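Local structure of putative sugar ABC transport system, substrate-binding protein (Bordetella parapertussis, 5IX8) at residues Leu157-Glu160 / Gly161-Val165; Arg179-Ser183 / Leu184-Met188; Gln192-Leu195 / Met196-Asp200; Ala232-Lys235 / Glu236-Ala239. The protein is a solute-binding protein that probably binds a sugar in the periplasm and hands it to an ABC transporter. All coordinates share one frame; numbering follows the deposited sequence. Where two conformers were deposited one is given.

How the interactions relate
All four contacts are local and lie in the lobe built round the mixed sheet, within the periplasmic binding protein domain. Interaction 1 is a turn in the middle of helix 154-168. Interactions 2 and 3 sit on one helix, 184-197: residues 179-188 start it and residues 192-200 end it, their centres about 16 Å apart. Interaction 4 starts the later helix 235-242, with its centre about 18 Å from that of interaction 2. Nearest atoms of interactions 1 and 4 are about 6 Å apart without touching, while the centres of interactions 3 and 4 lie about 25 Å apart. The bound groups at these contacts are two ethanediol molecules, probably from the crystallisation liquor, both at interaction 2.

Interaction 1. Residues Leu157-Glu160 / Gly161-Val165; sequences LRYE and GFKEV
Tyr-159 and Lys-163, one turn apart on helix 154-168, are joined twice: Lys-163 N donates to Tyr-159 O at 2.8 Å, and Lys-163 NZ donates to the phenol, NZ to Tyr-159 OH being 3.1 Å. This is an i to i+4 side-chain pair on the helix of a beta-alpha-beta unit, between strands 142-145 and 172-173. Both side chains leave with CG anti to the backbone N (chi1 168° for Tyr-159, 180° for Lys-163), and the bend of the lysine at chi3, 53°, curls its ammonium back to the hydroxyl. NZ approaches the ring obliquely, while CD and CE pack against OH and CZ. The same turn carries the ordinary helix bonds from Gly-161 N to Leu-157 O, Phe-162 N to Arg-158 O and Glu-164 N to Glu-160 O, each near 3.0 Å. Other polar ends turn elsewhere: Arg-158 forms salt bridges with Asp-122 and Glu-252, Glu-160 with Arg-156, and Glu-164 with Lys-127. Farther out, the ring of Phe-162 points away from the preceding turn, stacks with that of Phe-205 and packs on Val-143 and Leu-173, so this side of the helix rests on the sheet. Within the turn Phe-162 touches with its CB, which lies 3.4 Å from Arg-158 O, beside the carbonyl that its own backbone N-H uses.

Interaction 2. Residues Arg179-Ser183 / Leu184-Met188; sequences RGEMS and LADGM. With EDO (1,2-ethanediol), chain E; EDO (1,2-ethanediol), chain F.
Asp-186 reaches back from the first turn of helix 184-197 to the loop before it, and the tight part of the contact centres on its OD2. Glu-181 N donates to Asp-186 OD2 at 2.7 Å on the syn side, 35° out of the carboxylate plane, and Ser-183 N donates to the same oxygen at 3.2 Å; the two N-H groups come from opposite faces of that plane. With CG beside its own backbone N (chi1 -72°), Asp-186 has its carboxylate directed at the loop. In return Ser-183 OG accepts from Asp-186 N at 2.9 Å, and Gly-187 N binds Ser-183 O at 3.0 Å to begin the helical bonding. Gly-180 has a positive phi (83°), and a CB on its CA would run into Asp-186 OD2. The other side is looser. Glu-181 brushes Asp-186 OD2 with its CG, but its carboxylate leads outward: O1 of one ethanediol donates to Glu-181 OE1 and its O2 to Glu-181 O, both at 2.8 Å. Gly-180 N donates to O1 of a second ethanediol at 2.9 Å, and Ala-185 lies exposed. Leu-184 packs on Phe-210 and Ile-213 of helix 209-221, and Met-182, a selenomethionine, is buried against Trp-154, Pro-155 and Leu-211. The reciprocal serine and aspartate bonds are those of a capping box, with Ser-183 as N-cap.

Interaction 3. Residues Gln192-Leu195 / Met196-Asp200; sequences QDLL and MRTPD
The guanidinium of Arg-197 has Leu-194 on one face and Asp-193 at its edge. CD2 of Leu-194 lies 3.7 Å above the plane, displaced toward the rim and nearest NH2. At the edge, Arg-197 NH2 donates to Asp-193 OD2 at 2.7 Å in a salt bridge, with the oxygen lying in the guanidinium plane. The planes of the two groups are 57° apart, and the bridge is a single NH2 to OD2 bond that meets the oxygen nearly end-on. A bend at chi3 (60°) brings the guanidinium round to the carboxylate; nearer the backbone, Arg-197 CD rests 3.3 Å from Asp-193 OD2. In the backbone, Arg-197 N donates to Asp-193 O. Leu-194 O is gripped next: Thr-198 OG1 donates to it at 2.7 Å, whereas the bond from Thr-198 N is weak. Leu-194 and Leu-195 also pack on Ile-144 of strand 142-145, and Arg-224 bonds both Leu-195 O and Thr-198 O from outside. With Thr-198 the chain leaves helical geometry ahead of Pro-199, making this the C-terminal end of helix 184-197, where an i to i+4 salt bridge and a threonine hydroxyl bonded to the last-turn carbonyl finish the helix.

Interaction 4. Residues Ala232-Lys235 / Glu236-Ala239; sequences AMVK and ENEA
Glu-236, in the first turn of helix 235-242, folds back at chi2 (76°) and brings OE1 beside the backbone of Lys-235, 3.7 Å from Lys-235 N. The helix is the crossover of a beta-alpha-beta unit, linking parallel strands 227-231 and 246-250. At Asn-237 the side chain turns back to the loop: its OD1 accepts from Val-234 N at 2.9 Å, while Asn-237 N donates to Val-234 O at 2.8 Å, an i to i+3 backbone bond. Both donors stand well above the carbonyl planes they meet, 52° out at Asn-237 OD1. CG2 of Val-234 lies against the same amide, and SE of Met-233, a selenomethionine, approaches Asn-237 CB. A water lies within hydrogen-bonding distance of both Ala-232 O and Asn-237 OD1. Glu-238 comes next, its N donating to Lys-235 O at 3.0 Å. Its carboxylate runs beside the aliphatic part of Lys-235, OE1 lying 3.2 Å from Lys-235 CE; the ammonium stops short of a salt bridge, Lys-235 NZ to Glu-238 OE1 being 4.6 Å, and OE2 instead bonds Tyr-311. Glu-238 CG packs on the methyl CE of Met-233, which is doubly bent to get there. At Ala-239 the direct helix bond is replaced by a water: it accepts from Ala-239 N and donates to Lys-235 O, both at 2.9 Å.

Interaction 1. Residues Leu157-Glu160 / Gly161-Val165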
loop_
_atom_site.group_PDB
_atom_site.type_symbol
_atom_site.label_atom_id
_atom_site.label_comp_id
_atom_site.label_asym_id
_atom_site.label_seq_id
_atom_site.Cartn_x
_atom_site.Cartn_y
_atom_site.Cartn_z
ATOM N N LEU A 157 -11.097 3.877 2.298
ATOM C CA LEU A 157 -10.919 3.407 3.666
ATOM C C LEU A 157 -9.978 4.323 4.440
ATOM O O LEU A 157 -10.254 4.683 5.595
ATOM C CB LEU A 157 -10.391 1.962 3.689
ATOM C CG LEU A 157 -11.322 0.916 3.047
ATOM C CD1 LEU A 157 -10.630 -0.429 3.002
ATOM C CD2 LEU A 157 -12.648 0.779 3.796
ATOM N N ARG A 158 -8.869 4.726 3.814
ATOM C CA ARG A 158 -7.948 5.649 4.480
ATOM C C ARG A 158 -8.622 6.967 4.797
ATOM O O ARG A 158 -8.436 7.523 5.892
ATOM C CB ARG A 158 -6.726 5.894 3.618
ATOM C CG ARG A 158 -5.911 4.608 3.468
ATOM C CD ARG A 158 -4.659 4.785 2.604
ATOM N NE ARG A 158 -4.031 3.481 2.454
ATOM C CZ ARG A 158 -2.800 3.259 2.009
ATOM N NH1 ARG A 158 -1.985 4.273 1.704
ATOM N NH2 ARG A 158 -2.376 2.001 1.902
ATOM N N TYR A 159 -9.384 7.500 3.836
ATOM C CA TYR A 159 -10.130 8.729 4.076
ATOM C C TYR A 159 -11.112 8.570 5.231
ATOM O O TYR A 159 -11.202 9.432 6.110
ATOM C CB TYR A 159 -10.857 9.130 2.796
ATOM C CG TYR A 159 -11.881 10.202 2.994
ATOM C CD1 TYR A 159 -11.526 11.469 3.438
ATOM C CD2 TYR A 159 -13.233 9.940 2.723
ATOM C CE1 TYR A 159 -12.492 12.445 3.614
ATOM C CE2 TYR A 159 -14.199 10.930 2.876
ATOM C CZ TYR A 159 -13.814 12.182 3.321
ATOM O OH TYR A 159 -14.786 13.151 3.485
ATOM N N GLU A 160 -11.850 7.464 5.252
ATOM C CA GLU A 160 -12.821 7.241 6.321
ATOM C C GLU A 160 -12.156 7.200 7.699
ATOM O O GLU A 160 -12.659 7.790 8.665
ATOM C CB GLU A 160 -13.608 5.945 6.058
ATOM C CG GLU A 160 -14.646 6.132 4.948
ATOM C CD GLU A 160 -15.193 4.818 4.415
ATOM O OE1 GLU A 160 -14.813 3.745 4.941
ATOM O OE2 GLU A 160 -16.000 4.858 3.462
ATOM N N GLY A 161 -11.030 6.482 7.820
ATOM C CA GLY A 161 -10.355 6.421 9.111
ATOM C C GLY A 161 -9.804 7.764 9.540
ATOM O O GLY A 161 -9.945 8.150 10.713
ATOM N N PHE A 162 -9.200 8.508 8.595
ATOM C CA PHE A 162 -8.709 9.851 8.884
ATOM C C PHE A 162 -9.841 10.770 9.326
ATOM O O PHE A 162 -9.733 11.465 10.341
ATOM C CB PHE A 162 -7.998 10.412 7.633
ATOM C CG PHE A 162 -7.479 11.798 7.810
ATOM C CD1 PHE A 162 -6.354 12.025 8.595
ATOM C CD2 PHE A 162 -8.121 12.878 7.214
ATOM C CE1 PHE A 162 -5.866 13.297 8.790
ATOM C CE2 PHE A 162 -7.647 14.176 7.423
ATOM C CZ PHE A 162 -6.484 14.375 8.185
ATOM N N LYS A 163 -10.957 10.763 8.583
ATOM C CA LYS A 163 -12.052 11.680 8.900
ATOM C C LYS A 163 -12.642 11.400 10.277
ATOM O O LYS A 163 -13.008 12.332 11.006
ATOM C CB LYS A 163 -13.131 11.588 7.838
ATOM C CG LYS A 163 -14.310 12.531 8.122
ATOM C CD LYS A 163 -15.217 12.710 6.909
ATOM C CE LYS A 163 -15.667 11.371 6.379
ATOM N NZ LYS A 163 -16.689 11.518 5.268
ATOM N N GLU A 164 -12.813 10.125 10.621
ATOM C CA GLU A 164 -13.366 9.765 11.927
ATOM C C GLU A 164 -12.528 10.369 13.046
ATOM O O GLU A 164 -13.043 11.061 13.923
ATOM C CB GLU A 164 -13.422 8.234 12.067
ATOM C CG GLU A 164 -13.897 7.759 13.442
ATOM C CD GLU A 164 -13.849 6.233 13.566
ATOM O OE1 GLU A 164 -14.547 5.554 12.786
ATOM O OE2 GLU A 164 -13.123 5.705 14.433
ATOM N N VAL A 165 -11.211 10.184 12.978
ATOM C CA VAL A 165 -10.366 10.625 14.074
ATOM C C VAL A 165 -10.188 12.131 14.033
ATOM O O VAL A 165 -10.251 12.798 15.075
ATOM C CB VAL A 165 -9.026 9.871 14.021
ATOM C CG1 VAL A 165 -8.041 10.466 15.011
ATOM C CG2 VAL A 165 -9.255 8.383 14.319
#

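Interaction 2. Residues Arg179-Ser183 / Leu184-Met188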
loop_
_atom_site.group_PDB
_atom_site.type_symbol
_atom_site.label_atom_id
_atom_site.label_comp_id
_atom_site.label_asym_id
_atom_site.label_seq_id
_atom_site.Cartn_x
_atom_site.Cartn_y
_atom_site.Cartn_z
ATOM N N ARG A 179 -10.682 11.394 -7.578
ATOM C CA ARG A 179 -10.434 11.595 -8.998
ATOM C C ARG A 179 -8.941 11.463 -9.244
ATOM O O ARG A 179 -8.136 11.548 -8.313
ATOM C CB ARG A 179 -10.902 12.984 -9.453
ATOM C CG ARG A 179 -10.124 14.043 -8.661
ATOM C CD ARG A 179 -10.621 15.420 -8.846
ATOM N NE ARG A 179 -10.225 15.877 -10.162
ATOM C CZ ARG A 179 -9.905 17.128 -10.455
ATOM N NH1 ARG A 179 -9.617 17.422 -11.698
ATOM N NH2 ARG A 179 -9.895 18.069 -9.518
ATOM N N GLY A 180 -8.594 11.280 -10.510
ATOM C CA GLY A 180 -7.212 11.151 -10.921
ATOM C C GLY A 180 -6.690 9.742 -10.745
ATOM O O GLY A 180 -7.444 8.787 -10.560
ATOM N N GLU A 181 -5.360 9.619 -10.825
ATOM C CA GLU A 181 -4.688 8.327 -10.723
ATOM C C GLU A 181 -3.592 8.358 -9.665
ATOM O O GLU A 181 -2.761 7.444 -9.610
ATOM C CB GLU A 181 -4.104 7.873 -12.062
ATOM C CG GLU A 181 -3.061 8.804 -12.559
ATOM C CD GLU A 181 -2.455 8.329 -13.855
ATOM O OE1 GLU A 181 -2.556 7.102 -14.137
ATOM O OE2 GLU A 181 -1.868 9.171 -14.580
HETATM N N MSE A 182 -3.607 9.363 -8.806
HETATM C CA MSE A 182 -2.717 9.448 -7.651
HETATM C C MSE A 182 -1.251 9.657 -8.075
HETATM O O MSE A 182 -0.306 9.233 -7.388
HETATM C CB MSE A 182 -2.878 8.222 -6.746
HETATM C CG MSE A 182 -4.339 8.066 -6.294
HETATM SE SE MSE A 182 -4.633 6.833 -4.868
HETATM C CE MSE A 182 -3.989 5.286 -5.821
ATOM N N SER A 183 -1.064 10.361 -9.194
ATOM C CA SER A 183 0.268 10.651 -9.689
ATOM C C SER A 183 0.852 11.895 -9.017
ATOM O O SER A 183 0.168 12.632 -8.292
ATOM C CB SER A 183 0.199 10.872 -11.194
ATOM O OG SER A 183 -0.538 12.067 -11.467
ATOM N N LEU A 184 2.150 12.121 -9.246
ATOM C CA LEU A 184 2.748 13.389 -8.839
ATOM C C LEU A 184 1.971 14.555 -9.416
ATOM O O LEU A 184 1.682 15.539 -8.723
ATOM C CB LEU A 184 4.188 13.495 -9.330
ATOM C CG LEU A 184 5.176 12.549 -8.695
ATOM C CD1 LEU A 184 6.447 12.632 -9.485
ATOM C CD2 LEU A 184 5.383 13.004 -7.274
ATOM N N ALA A 185 1.676 14.479 -10.713
ATOM C CA ALA A 185 0.990 15.585 -11.377
ATOM C C ALA A 185 -0.380 15.815 -10.771
ATOM O O ALA A 185 -0.799 16.964 -10.624
ATOM C CB ALA A 185 0.865 15.316 -12.877
ATOM N N ASP A 186 -1.087 14.741 -10.403
ATOM C CA ASP A 186 -2.382 14.904 -9.735
ATOM C C ASP A 186 -2.229 15.596 -8.395
ATOM O O ASP A 186 -3.036 16.461 -8.046
ATOM C CB ASP A 186 -3.046 13.552 -9.470
ATOM C CG ASP A 186 -3.567 12.889 -10.711
ATOM O OD1 ASP A 186 -3.918 13.590 -11.695
ATOM O OD2 ASP A 186 -3.601 11.633 -10.687
ATOM N N GLY A 187 -1.228 15.185 -7.601
ATOM C CA GLY A 187 -1.048 15.798 -6.301
ATOM C C GLY A 187 -0.779 17.279 -6.424
ATOM O O GLY A 187 -1.342 18.097 -5.673
HETATM N N MSE A 188 0.048 17.651 -7.400
HETATM C CA MSE A 188 0.366 19.053 -7.605
HETATM C C MSE A 188 -0.883 19.831 -8.027
HETATM O O MSE A 188 -1.230 20.858 -7.437
HETATM C CB MSE A 188 1.465 19.179 -8.664
HETATM C CG MSE A 188 1.564 20.565 -9.206
HETATM SE SE MSE A 188 2.468 21.700 -7.916
HETATM C CE MSE A 188 3.992 21.383 -8.970
HETATM C C1 EDO E . -0.220 4.932 -11.957
HETATM O O1 EDO E . -1.594 5.159 -12.323
HETATM C C2 EDO E . 0.327 6.145 -11.208
HETATM O O2 EDO E . -0.288 6.205 -9.921
HETATM C C1 EDO F . -10.790 11.574 -13.123
HETATM O O1 EDO F . -10.406 10.340 -12.530
HETATM C C2 EDO F . -12.221 11.433 -13.590
HETATM O O2 EDO F . -13.079 11.479 -12.440
#

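Interaction 3. Residues Gln192-Leu195 / Met196-Asp200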
loop_
_atom_site.group_PDB
_atom_site.type_symbol
_atom_site.label_atom_id
_atom_site.label_comp_id
_atom_site.label_asym_id
_atom_site.label_seq_id
_atom_site.Cartn_x
_atom_site.Cartn_y
_atom_site.Cartn_z
ATOM N N GLN A 192 -2.753 22.438 -5.636
ATOM C CA GLN A 192 -2.687 23.842 -6.025
ATOM C C GLN A 192 -4.087 24.452 -6.088
ATOM O O GLN A 192 -4.326 25.573 -5.606
ATOM C CB GLN A 192 -1.980 23.951 -7.377
ATOM C CG GLN A 192 -1.797 25.350 -7.870
ATOM C CD GLN A 192 -0.620 25.427 -8.811
ATOM O OE1 GLN A 192 -0.707 24.997 -9.963
ATOM N NE2 GLN A 192 0.506 25.920 -8.310
ATOM N N ASP A 193 -5.024 23.719 -6.681
ATOM C CA ASP A 193 -6.404 24.167 -6.756
ATOM C C ASP A 193 -7.024 24.300 -5.362
ATOM O O ASP A 193 -7.644 25.328 -5.035
ATOM C CB ASP A 193 -7.147 23.147 -7.612
ATOM C CG ASP A 193 -8.584 23.455 -7.777
ATOM O OD1 ASP A 193 -8.899 24.384 -8.539
ATOM O OD2 ASP A 193 -9.401 22.729 -7.174
ATOM N N LEU A 194 -6.835 23.282 -4.504
ATOM C CA LEU A 194 -7.479 23.345 -3.190
ATOM C C LEU A 194 -6.823 24.361 -2.260
ATOM O O LEU A 194 -7.537 24.955 -1.436
ATOM C CB LEU A 194 -7.532 21.958 -2.534
ATOM C CG LEU A 194 -8.605 21.098 -3.220
ATOM C CD1 LEU A 194 -8.299 19.583 -3.038
ATOM C CD2 LEU A 194 -10.011 21.475 -2.719
ATOM N N LEU A 195 -5.511 24.639 -2.404
ATOM C CA LEU A 195 -4.914 25.711 -1.586
ATOM C C LEU A 195 -5.522 27.057 -1.938
ATOM O O LEU A 195 -5.768 27.898 -1.054
ATOM C CB LEU A 195 -3.388 25.773 -1.774
ATOM C CG LEU A 195 -2.575 24.660 -1.110
ATOM C CD1 LEU A 195 -1.188 24.654 -1.715
ATOM C CD2 LEU A 195 -2.543 24.877 0.399
HETATM N N MSE A 196 -5.755 27.289 -3.227
HETATM C CA MSE A 196 -6.358 28.546 -3.646
HETATM C C MSE A 196 -7.788 28.653 -3.088
HETATM O O MSE A 196 -8.227 29.717 -2.644
HETATM C CB MSE A 196 -6.367 28.666 -5.179
HETATM C CG MSE A 196 -6.890 30.019 -5.668
HETATM SE SE MSE A 196 -6.677 30.141 -7.558
HETATM C CE MSE A 196 -5.063 29.050 -7.666
ATOM N N ARG A 197 -8.514 27.546 -3.124
ATOM C CA ARG A 197 -9.911 27.535 -2.691
ATOM C C ARG A 197 -10.071 27.480 -1.184
ATOM O O ARG A 197 -11.184 27.723 -0.680
ATOM C CB ARG A 197 -10.623 26.334 -3.320
ATOM C CG ARG A 197 -10.747 26.489 -4.844
ATOM C CD ARG A 197 -11.010 25.123 -5.559
ATOM N NE ARG A 197 -12.247 24.533 -5.058
ATOM C CZ ARG A 197 -12.575 23.251 -5.186
ATOM N NH1 ARG A 197 -13.689 22.825 -4.638
ATOM N NH2 ARG A 197 -11.785 22.394 -5.846
ATOM N N THR A 198 -9.010 27.137 -0.453
ATOM C CA THR A 198 -9.065 26.960 0.999
ATOM C C THR A 198 -7.949 27.791 1.621
ATOM O O THR A 198 -6.980 27.265 2.175
ATOM C CB THR A 198 -8.950 25.481 1.360
ATOM O OG1 THR A 198 -9.586 24.681 0.343
ATOM C CG2 THR A 198 -9.621 25.191 2.673
ATOM N N PRO A 199 -8.060 29.112 1.545
ATOM C CA PRO A 199 -6.934 29.969 1.965
ATOM C C PRO A 199 -6.547 29.802 3.424
ATOM O O PRO A 199 -5.412 30.134 3.794
ATOM C CB PRO A 199 -7.450 31.384 1.685
ATOM C CG PRO A 199 -8.955 31.222 1.667
ATOM C CD PRO A 199 -9.226 29.890 1.088
ATOM N N ASP A 200 -7.446 29.321 4.274
ATOM C CA ASP A 200 -7.128 29.212 5.687
ATOM C C ASP A 200 -6.644 27.820 6.079
ATOM O O ASP A 200 -6.340 27.593 7.254
ATOM C CB ASP A 200 -8.355 29.617 6.532
ATOM C CG ASP A 200 -8.755 31.077 6.326
ATOM O OD1 ASP A 200 -7.889 31.908 5.971
ATOM O OD2 ASP A 200 -9.939 31.396 6.515
#

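Interaction 4. Residues Ala232-Lys235 / Glu236-Ala239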
loop_
_atom_site.group_PDB
_atom_site.type_symbol
_atom_site.label_atom_id
_atom_site.label_comp_id
_atom_site.label_asym_id
_atom_site.label_seq_id
_atom_site.Cartn_x
_atom_site.Cartn_y
_atom_site.Cartn_z
ATOM N N ALA A 232 3.617 5.910 3.066
ATOM C CA ALA A 232 4.617 5.134 2.336
ATOM C C ALA A 232 5.892 5.936 2.099
ATOM O O ALA A 232 5.927 6.843 1.262
ATOM C CB ALA A 232 4.065 4.603 1.010
HETATM N N MSE A 233 6.950 5.594 2.832
HETATM C CA MSE A 233 8.171 6.379 2.802
HETATM C C MSE A 233 8.952 6.262 1.518
HETATM O O MSE A 233 9.049 5.181 0.945
HETATM C CB MSE A 233 9.099 5.963 3.942
HETATM C CG MSE A 233 8.542 6.367 5.331
HETATM SE SE MSE A 233 8.769 8.268 5.690
HETATM C CE MSE A 233 10.711 8.383 5.785
ATOM N N VAL A 234 9.553 7.384 1.125
ATOM C CA VAL A 234 10.693 7.396 0.216
ATOM C C VAL A 234 11.792 8.199 0.902
ATOM O O VAL A 234 11.527 9.010 1.791
ATOM C CB VAL A 234 10.343 8.005 -1.162
ATOM C CG1 VAL A 234 9.311 7.145 -1.892
ATOM C CG2 VAL A 234 9.805 9.390 -0.973
ATOM N N LYS A 235 13.040 7.969 0.469
ATOM C CA LYS A 235 14.195 8.601 1.106
ATOM C C LYS A 235 14.010 10.106 1.280
ATOM O O LYS A 235 14.332 10.664 2.336
ATOM C CB LYS A 235 15.450 8.318 0.270
ATOM C CG LYS A 235 16.722 9.003 0.779
ATOM C CD LYS A 235 17.164 8.429 2.119
ATOM C CE LYS A 235 18.131 9.383 2.859
ATOM N NZ LYS A 235 19.292 9.840 2.008
ATOM N N GLU A 236 13.508 10.787 0.242
ATOM C CA GLU A 236 13.396 12.238 0.294
ATOM C C GLU A 236 12.422 12.719 1.366
ATOM O O GLU A 236 12.510 13.886 1.802
ATOM C CB GLU A 236 12.999 12.761 -1.093
ATOM C CG GLU A 236 14.118 12.594 -2.119
ATOM C CD GLU A 236 14.301 11.157 -2.632
ATOM O OE1 GLU A 236 13.432 10.279 -2.364
ATOM O OE2 GLU A 236 15.305 10.917 -3.357
ATOM N N ASN A 237 11.514 11.847 1.820
ATOM C CA ASN A 237 10.587 12.222 2.887
ATOM C C ASN A 237 11.308 12.485 4.201
ATOM O O ASN A 237 10.789 13.210 5.061
ATOM C CB ASN A 237 9.580 11.114 3.149
ATOM C CG ASN A 237 8.604 10.893 2.002
ATOM O OD1 ASN A 237 8.061 9.806 1.883
ATOM N ND2 ASN A 237 8.367 11.911 1.173
ATOM N N GLU A 238 12.468 11.860 4.402
ATOM C CA GLU A 238 13.166 11.987 5.682
ATOM C C GLU A 238 13.507 13.438 5.972
ATOM O O GLU A 238 13.207 13.942 7.051
ATOM C CB GLU A 238 14.419 11.111 5.682
ATOM C CG GLU A 238 14.086 9.610 5.508
ATOM C CD GLU A 238 15.319 8.743 5.228
ATOM O OE1 GLU A 238 16.439 9.206 5.543
ATOM O OE2 GLU A 238 15.179 7.608 4.696
ATOM N N ALA A 239 14.098 14.136 4.994
ATOM C CA ALA A 239 14.438 15.546 5.196
ATOM C C ALA A 239 13.177 16.400 5.353
ATOM O O ALA A 239 13.153 17.345 6.149
ATOM C CB ALA A 239 15.302 16.045 4.027
HETATM O O HOH W 1 5.209 9.422 1.395
HETATM O O HOH W 2 15.798 13.041 2.945
#